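Local coordinates for protein KLTH0A00704p (Lachancea thermotolerans, PDB 4J2G) that acts in autophagy as a member of the Atg13 family, its HORMA domain, the part described here, probably mediating recruitment of PI 3-kinase, at residues I91-D96 against M128-L133; H241-K246 against V261-D266. The protein carries 1 engineered substitution. All blocks are in the same frame, centred on the assembly; numbering follows the deposited sequence.

Interaction 1: residues I91-D96 against M128-L133; sequences IETYLD and MLERWL. With SO4 (sulfate ion), chain C.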
loop_
_atom_site.group_PDB
_atom_site.type_symbol
_atom_site.label_atom_id
_atom_site.label_comp_id
_atom_site.label_asym_id
_atom_site.label_seq_id
_atom_site.Cartn_x
_atom_site.Cartn_y
_atom_site.Cartn_z
ATOM N N ILE A 91 -3.020 3.387 2.461
ATOM C CA ILE A 91 -2.424 2.222 3.140
ATOM C C ILE A 91 -0.914 2.155 2.881
ATOM O O ILE A 91 -0.502 2.175 1.750
ATOM C CB ILE A 91 -3.081 0.922 2.731
ATOM C CG1 ILE A 91 -4.566 0.957 3.159
ATOM C CG2 ILE A 91 -2.442 -0.285 3.443
ATOM C CD1 ILE A 91 -5.354 -0.228 2.655
ATOM N N GLU A 92 -0.115 2.099 3.935
ATOM C CA GLU A 92 1.339 1.957 3.757
ATOM C C GLU A 92 1.737 0.525 4.145
ATOM O O GLU A 92 1.232 0.003 5.093
ATOM C CB GLU A 92 2.026 2.930 4.646
ATOM C CG GLU A 92 1.844 4.392 4.193
ATOM C CD GLU A 92 2.801 5.341 4.989
ATOM O OE1 GLU A 92 3.162 5.012 6.141
ATOM O OE2 GLU A 92 3.204 6.375 4.451
ATOM N N THR A 93 2.603 -0.118 3.364
ATOM C CA THR A 93 3.071 -1.466 3.636
ATOM C C THR A 93 4.550 -1.256 3.821
ATOM O O THR A 93 5.195 -0.601 3.006
ATOM C CB THR A 93 2.827 -2.414 2.463
ATOM O OG1 THR A 93 1.402 -2.634 2.311
ATOM C CG2 THR A 93 3.489 -3.815 2.712
ATOM N N TYR A 94 5.094 -1.793 4.906
ATOM C CA TYR A 94 6.530 -1.561 5.166
ATOM C C TYR A 94 7.212 -2.791 5.719
ATOM O O TYR A 94 6.555 -3.681 6.214
ATOM C CB TYR A 94 6.719 -0.374 6.125
ATOM C CG TYR A 94 5.889 -0.555 7.383
ATOM C CD1 TYR A 94 4.617 -0.012 7.488
ATOM C CD2 TYR A 94 6.363 -1.299 8.438
ATOM C CE1 TYR A 94 3.838 -0.225 8.605
ATOM C CE2 TYR A 94 5.602 -1.481 9.575
ATOM C CZ TYR A 94 4.350 -0.919 9.658
ATOM O OH TYR A 94 3.590 -1.137 10.795
ATOM N N LEU A 95 8.546 -2.781 5.690
ATOM C CA LEU A 95 9.320 -3.783 6.352
ATOM C C LEU A 95 9.689 -3.227 7.703
ATOM O O LEU A 95 10.426 -2.237 7.791
ATOM C CB LEU A 95 10.545 -4.129 5.531
ATOM C CG LEU A 95 11.460 -5.236 6.025
ATOM C CD1 LEU A 95 10.707 -6.561 6.160
ATOM C CD2 LEU A 95 12.611 -5.350 5.053
ATOM N N ASP A 96 9.129 -3.848 8.743
ATOM C CA ASP A 96 9.329 -3.431 10.149
ATOM C C ASP A 96 10.703 -3.840 10.729
ATOM O O ASP A 96 11.058 -5.025 10.736
ATOM C CB ASP A 96 8.212 -4.036 10.986
ATOM C CG ASP A 96 8.175 -3.505 12.400
ATOM O OD1 ASP A 96 9.194 -2.945 12.901
ATOM O OD2 ASP A 96 7.105 -3.676 13.025
HETATM N N MSE A 128 9.619 1.484 3.692
HETATM C CA MSE A 128 8.360 1.548 2.947
HETATM C C MSE A 128 8.429 0.673 1.732
HETATM O O MSE A 128 9.437 0.651 1.047
HETATM C CB MSE A 128 8.228 2.976 2.460
HETATM C CG MSE A 128 7.531 3.825 3.475
HETATM SE SE MSE A 128 5.772 3.236 4.074
HETATM C CE MSE A 128 5.025 3.572 2.288
ATOM N N LEU A 129 7.345 -0.051 1.430
ATOM C CA LEU A 129 7.371 -0.898 0.284
ATOM C C LEU A 129 6.224 -0.579 -0.712
ATOM O O LEU A 129 6.394 -0.752 -1.908
ATOM C CB LEU A 129 7.227 -2.368 0.774
ATOM C CG LEU A 129 8.263 -2.937 1.763
ATOM C CD1 LEU A 129 7.877 -4.283 2.299
ATOM C CD2 LEU A 129 9.642 -2.975 1.136
ATOM N N GLU A 130 5.055 -0.218 -0.203
ATOM C CA GLU A 130 3.905 0.031 -1.055
ATOM C C GLU A 130 3.105 1.139 -0.442
ATOM O O GLU A 130 3.012 1.237 0.798
ATOM C CB GLU A 130 2.928 -1.150 -1.100
ATOM C CG GLU A 130 3.516 -2.498 -1.464
ATOM C CD GLU A 130 2.472 -3.662 -1.308
ATOM O OE1 GLU A 130 1.550 -3.676 -0.390
ATOM O OE2 GLU A 130 2.619 -4.597 -2.114
ATOM N N ARG A 131 2.467 1.931 -1.290
ATOM C CA ARG A 131 1.475 2.869 -0.737
ATOM C C ARG A 131 0.244 2.876 -1.611
ATOM O O ARG A 131 0.336 3.226 -2.771
ATOM C CB ARG A 131 2.027 4.270 -0.582
ATOM C CG ARG A 131 1.096 5.235 0.172
ATOM C CD ARG A 131 1.765 6.631 0.258
ATOM N NE ARG A 131 2.779 6.703 1.323
ATOM C CZ ARG A 131 4.052 7.087 1.160
ATOM N NH1 ARG A 131 4.525 7.444 -0.021
ATOM N NH2 ARG A 131 4.861 7.141 2.215
ATOM N N TRP A 132 -0.885 2.504 -1.021
ATOM C CA TRP A 132 -2.173 2.352 -1.754
ATOM C C TRP A 132 -2.987 3.581 -1.455
ATOM O O TRP A 132 -2.877 4.179 -0.377
ATOM C CB TRP A 132 -2.950 1.151 -1.197
ATOM C CG TRP A 132 -2.318 -0.167 -1.410
ATOM C CD1 TRP A 132 -1.288 -0.743 -0.644
ATOM C CD2 TRP A 132 -2.648 -1.116 -2.410
ATOM N NE1 TRP A 132 -0.962 -1.955 -1.167
ATOM C CE2 TRP A 132 -1.804 -2.243 -2.210
ATOM C CE3 TRP A 132 -3.584 -1.133 -3.477
ATOM C CZ2 TRP A 132 -1.859 -3.389 -3.018
ATOM C CZ3 TRP A 132 -3.637 -2.244 -4.267
ATOM C CH2 TRP A 132 -2.758 -3.377 -4.050
ATOM N N LEU A 133 -3.828 3.947 -2.391
ATOM C CA LEU A 133 -4.727 5.079 -2.219
ATOM C C LEU A 133 -6.060 4.610 -2.835
ATOM O O LEU A 133 -6.074 4.191 -3.977
ATOM C CB LEU A 133 -4.257 6.201 -3.110
ATOM C CG LEU A 133 -5.225 7.393 -3.188
ATOM C CD1 LEU A 133 -5.486 8.067 -1.824
ATOM C CD2 LEU A 133 -4.838 8.430 -4.238
HETATM S S SO4 C . 7.929 8.627 1.042
HETATM O O1 SO4 C . 7.010 9.342 0.180
HETATM O O2 SO4 C . 9.182 8.670 0.277
HETATM O O3 SO4 C . 8.240 9.147 2.393
HETATM O O4 SO4 C . 7.342 7.294 1.286
#
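The R131 guanidinium has the E92 carboxylate and a sulfate ion at its edge, in its plane. The selenomethionine methyl M128 CE lies over one face, offset toward the rim. The W132 indole has I91 O and E130 OE1 at its edge. E92 and R131 run side by side, their flat ends 42° apart. R131 grips one oxygen with two nitrogens: NE meets the anti lone pair of E92 OE2 at 3.2 Å, and NH2 reaches the same atom from above the carboxylate plane at 2.9 Å. E92 OE1 makes a salt bridge to R218, so two arginines share the carboxylate. R131 NH2 also binds sulfate O4 at 2.7 Å. The bent M128 chain crosses E92 at about a right angle, with SE 3.8 Å from E92 CD. On the other face of this antiparallel pair, E130 OE1 accepts from T93 OG1 (2.9 Å) and W132 NE1 (3.1 Å), which approach from opposite faces of the carboxylate. W132 also packs on helix 158-177. A classic bulge sets L129 and E130 both against T93, so T93 O takes both their N-H groups. With R131 and R218 beside it, the buried E92 carboxylate is probably ionised.

Interaction 2: residues H241-K246 against V261-D266; sequences HLEQRK and VSYRKD
L242 to R245 pair with R264 to V261 in an antiparallel beta hairpin of the HORMA domain, the short strand axes 4.6 Å apart at closest and 153° between directions. E243 with Y263 and R245 with V261 are hydrogen-bonded pairs. L242 with R264 and Q244 with S262 are non-hydrogen-bonded pairs. E243 N bonds Y263 O at 2.9 Å, and Y263 N returns a bond to E243 O. Beyond the L242-R264 pair, K265 N still reaches H241 O at 3.1 Å. Strand 242-252 is outermost in the five-stranded sheet, and strand 255-264 lies between it and strand 126-136.

E243, R245 and Y263 share one face. Y263 CG sits between the backbone N and the carbonyl carbon (chi1 58°), which brings the ring toward segment 241-246. There E243 CB lies 3.6 Å above one face of the ring, toward its rim, in a CH-pi contact. R245 CG meets the ring edge. The R245 chain then bends, and Y263 OH lies 3.3 Å above the centre of the guanidinium, whose plane is 87° from the ring. R245 NH2 makes a salt bridge to E243 OE2 at 3.3 Å. K265 CE approaches E243 OE1, but K265 NZ bonds A240 O and stays beyond salt-bridge distance of E243.

On the opposite face, L242 CD2 packs on the backbone of R264. H241 CD2 comes within 3.7 Å of R264 NH1. The polar ends of both look elsewhere: H241 NE2 bonds L221 O, and R264 bonds the carbonyls of K223, G220 and M128. A water closes the end of the pairing. It accepts from D266 N and donates to H241 O and, at 2.6 Å, to D266 OD2.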
loop_
_atom_site.group_PDB
_atom_site.type_symbol
_atom_site.label_atom_id
_atom_site.label_comp_id
_atom_site.label_asym_id
_atom_site.label_seq_id
_atom_site.Cartn_x
_atom_site.Cartn_y
_atom_site.Cartn_z
ATOM N N HIS A 241 13.151 3.685 -9.534
ATOM C CA HIS A 241 13.069 2.529 -8.651
ATOM C C HIS A 241 11.594 2.181 -8.236
ATOM O O HIS A 241 11.367 1.133 -7.600
ATOM C CB HIS A 241 13.995 2.653 -7.401
ATOM C CG HIS A 241 13.565 3.715 -6.427
ATOM N ND1 HIS A 241 13.646 5.070 -6.711
ATOM C CD2 HIS A 241 13.079 3.630 -5.160
ATOM C CE1 HIS A 241 13.216 5.773 -5.670
ATOM N NE2 HIS A 241 12.853 4.927 -4.720
ATOM N N LEU A 242 10.600 3.019 -8.581
ATOM C CA LEU A 242 9.198 2.770 -8.087
ATOM C C LEU A 242 8.285 2.452 -9.284
ATOM O O LEU A 242 8.598 2.797 -10.406
ATOM C CB LEU A 242 8.626 3.990 -7.399
ATOM C CG LEU A 242 9.310 4.433 -6.103
ATOM C CD1 LEU A 242 8.630 5.713 -5.572
ATOM C CD2 LEU A 242 9.372 3.335 -5.007
ATOM N N GLU A 243 7.150 1.800 -9.066
ATOM C CA GLU A 243 6.263 1.514 -10.196
ATOM C C GLU A 243 4.847 1.854 -9.687
ATOM O O GLU A 243 4.651 1.960 -8.484
ATOM C CB GLU A 243 6.336 0.049 -10.500
ATOM C CG GLU A 243 5.617 -0.373 -11.746
ATOM C CD GLU A 243 6.555 -0.616 -12.920
ATOM O OE1 GLU A 243 7.660 -1.186 -12.690
ATOM O OE2 GLU A 243 6.181 -0.247 -14.073
ATOM N N GLN A 244 3.868 1.996 -10.583
ATOM C CA GLN A 244 2.534 2.352 -10.195
ATOM C C GLN A 244 1.583 1.497 -10.947
ATOM O O GLN A 244 1.814 1.297 -12.105
ATOM C CB GLN A 244 2.187 3.805 -10.565
ATOM C CG GLN A 244 0.775 4.216 -10.000
ATOM C CD GLN A 244 0.384 5.621 -10.408
ATOM O OE1 GLN A 244 0.276 5.908 -11.620
ATOM N NE2 GLN A 244 0.142 6.517 -9.407
ATOM N N ARG A 245 0.508 1.040 -10.301
ATOM C CA ARG A 245 -0.626 0.322 -10.986
ATOM C C ARG A 245 -1.887 1.036 -10.628
ATOM O O ARG A 245 -1.998 1.521 -9.494
ATOM C CB ARG A 245 -0.800 -1.178 -10.547
ATOM C CG ARG A 245 0.313 -2.060 -11.031
ATOM C CD ARG A 245 0.257 -2.192 -12.545
ATOM N NE ARG A 245 1.577 -1.888 -13.124
ATOM C CZ ARG A 245 2.531 -2.793 -13.355
ATOM N NH1 ARG A 245 2.317 -4.081 -13.076
ATOM N NH2 ARG A 245 3.702 -2.412 -13.858
ATOM N N LYS A 246 -2.868 1.081 -11.547
ATOM C CA LYS A 246 -4.117 1.766 -11.251
ATOM C C LYS A 246 -5.223 0.890 -11.799
ATOM O O LYS A 246 -5.100 0.350 -12.860
ATOM C CB LYS A 246 -4.231 3.037 -12.012
ATOM C CG LYS A 246 -3.336 4.179 -11.722
ATOM C CD LYS A 246 -3.897 5.247 -12.637
ATOM C CE LYS A 246 -3.123 6.532 -12.621
ATOM N NZ LYS A 246 -2.717 6.666 -14.029
ATOM N N VAL A 261 -1.760 2.086 -6.600
ATOM C CA VAL A 261 -0.711 1.670 -5.672
ATOM C C VAL A 261 0.600 2.038 -6.335
ATOM O O VAL A 261 0.782 1.803 -7.506
ATOM C CB VAL A 261 -0.753 0.141 -5.280
ATOM C CG1 VAL A 261 -0.570 -0.732 -6.502
ATOM C CG2 VAL A 261 0.370 -0.190 -4.253
ATOM N N SER A 262 1.476 2.656 -5.572
ATOM C CA SER A 262 2.897 2.854 -5.919
ATOM C C SER A 262 3.713 1.945 -5.042
ATOM O O SER A 262 3.469 1.894 -3.836
ATOM C CB SER A 262 3.289 4.269 -5.580
ATOM O OG SER A 262 2.669 5.104 -6.551
ATOM N N TYR A 263 4.684 1.245 -5.640
ATOM C CA TYR A 263 5.476 0.277 -4.931
ATOM C C TYR A 263 6.956 0.231 -5.358
ATOM O O TYR A 263 7.286 0.424 -6.494
ATOM C CB TYR A 263 4.846 -1.101 -5.017
ATOM C CG TYR A 263 4.669 -1.589 -6.436
ATOM C CD1 TYR A 263 3.493 -1.277 -7.157
ATOM C CD2 TYR A 263 5.613 -2.370 -7.039
ATOM C CE1 TYR A 263 3.312 -1.720 -8.458
ATOM C CE2 TYR A 263 5.445 -2.856 -8.355
ATOM C CZ TYR A 263 4.279 -2.543 -9.045
ATOM O OH TYR A 263 4.139 -2.981 -10.338
ATOM N N ARG A 264 7.847 0.006 -4.405
ATOM C CA ARG A 264 9.241 -0.281 -4.698
ATOM C C ARG A 264 9.351 -1.571 -5.546
ATOM O O ARG A 264 8.905 -2.630 -5.112
ATOM C CB ARG A 264 9.924 -0.433 -3.317
ATOM C CG ARG A 264 11.424 -0.455 -3.385
ATOM C CD ARG A 264 12.045 -0.705 -1.984
ATOM N NE ARG A 264 11.717 0.360 -1.054
ATOM C CZ ARG A 264 12.270 1.590 -1.044
ATOM N NH1 ARG A 264 13.180 1.964 -1.913
ATOM N NH2 ARG A 264 11.891 2.466 -0.133
ATOM N N LYS A 265 9.870 -1.463 -6.780
ATOM C CA LYS A 265 10.173 -2.610 -7.673
ATOM C C LYS A 265 10.981 -3.755 -7.085
ATOM O O LYS A 265 10.744 -4.907 -7.399
ATOM C CB LYS A 265 10.946 -2.142 -8.922
ATOM C CG LYS A 265 10.162 -1.239 -9.903
ATOM C CD LYS A 265 11.131 -0.540 -10.856
ATOM C CE LYS A 265 10.439 -0.133 -12.127
ATOM N NZ LYS A 265 11.395 0.678 -12.918
ATOM N N ASP A 266 11.975 -3.442 -6.256
ATOM C CA ASP A 266 12.780 -4.489 -5.685
ATOM C C ASP A 266 12.491 -4.699 -4.176
ATOM O O ASP A 266 12.584 -3.754 -3.378
ATOM C CB ASP A 266 14.226 -4.030 -5.854
ATOM C CG ASP A 266 14.568 -3.755 -7.274
ATOM O OD1 ASP A 266 15.083 -4.722 -7.898
ATOM O OD2 ASP A 266 14.353 -2.594 -7.753
HETATM O O HOH W 1 13.043 -0.812 -6.469
#

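Overall arrangement
Interactions 1 and 2 belong to one five-stranded antiparallel sheet, with centres about 11 Å apart. Strand 126-136 of interaction 1 neighbours strand 255-264 of interaction 2. Their backbones are probably hydrogen-bonded, R131 N to S262 O at 2.7 Å and R264 N to L129 O at 3.0 Å. Side chains join them as well: W132 CE3 packs 3.6 Å from V261 CB, and E130 touches Y263. The loop holding R218, I219 and L221 touches both contacts. R218 and I219 meet E92 and the M128 backbone in interaction 1, and L221 meets H241 in interaction 2. The sulfate, probably from the crystallisation liquor, is held by R131, L221 N and S222 N.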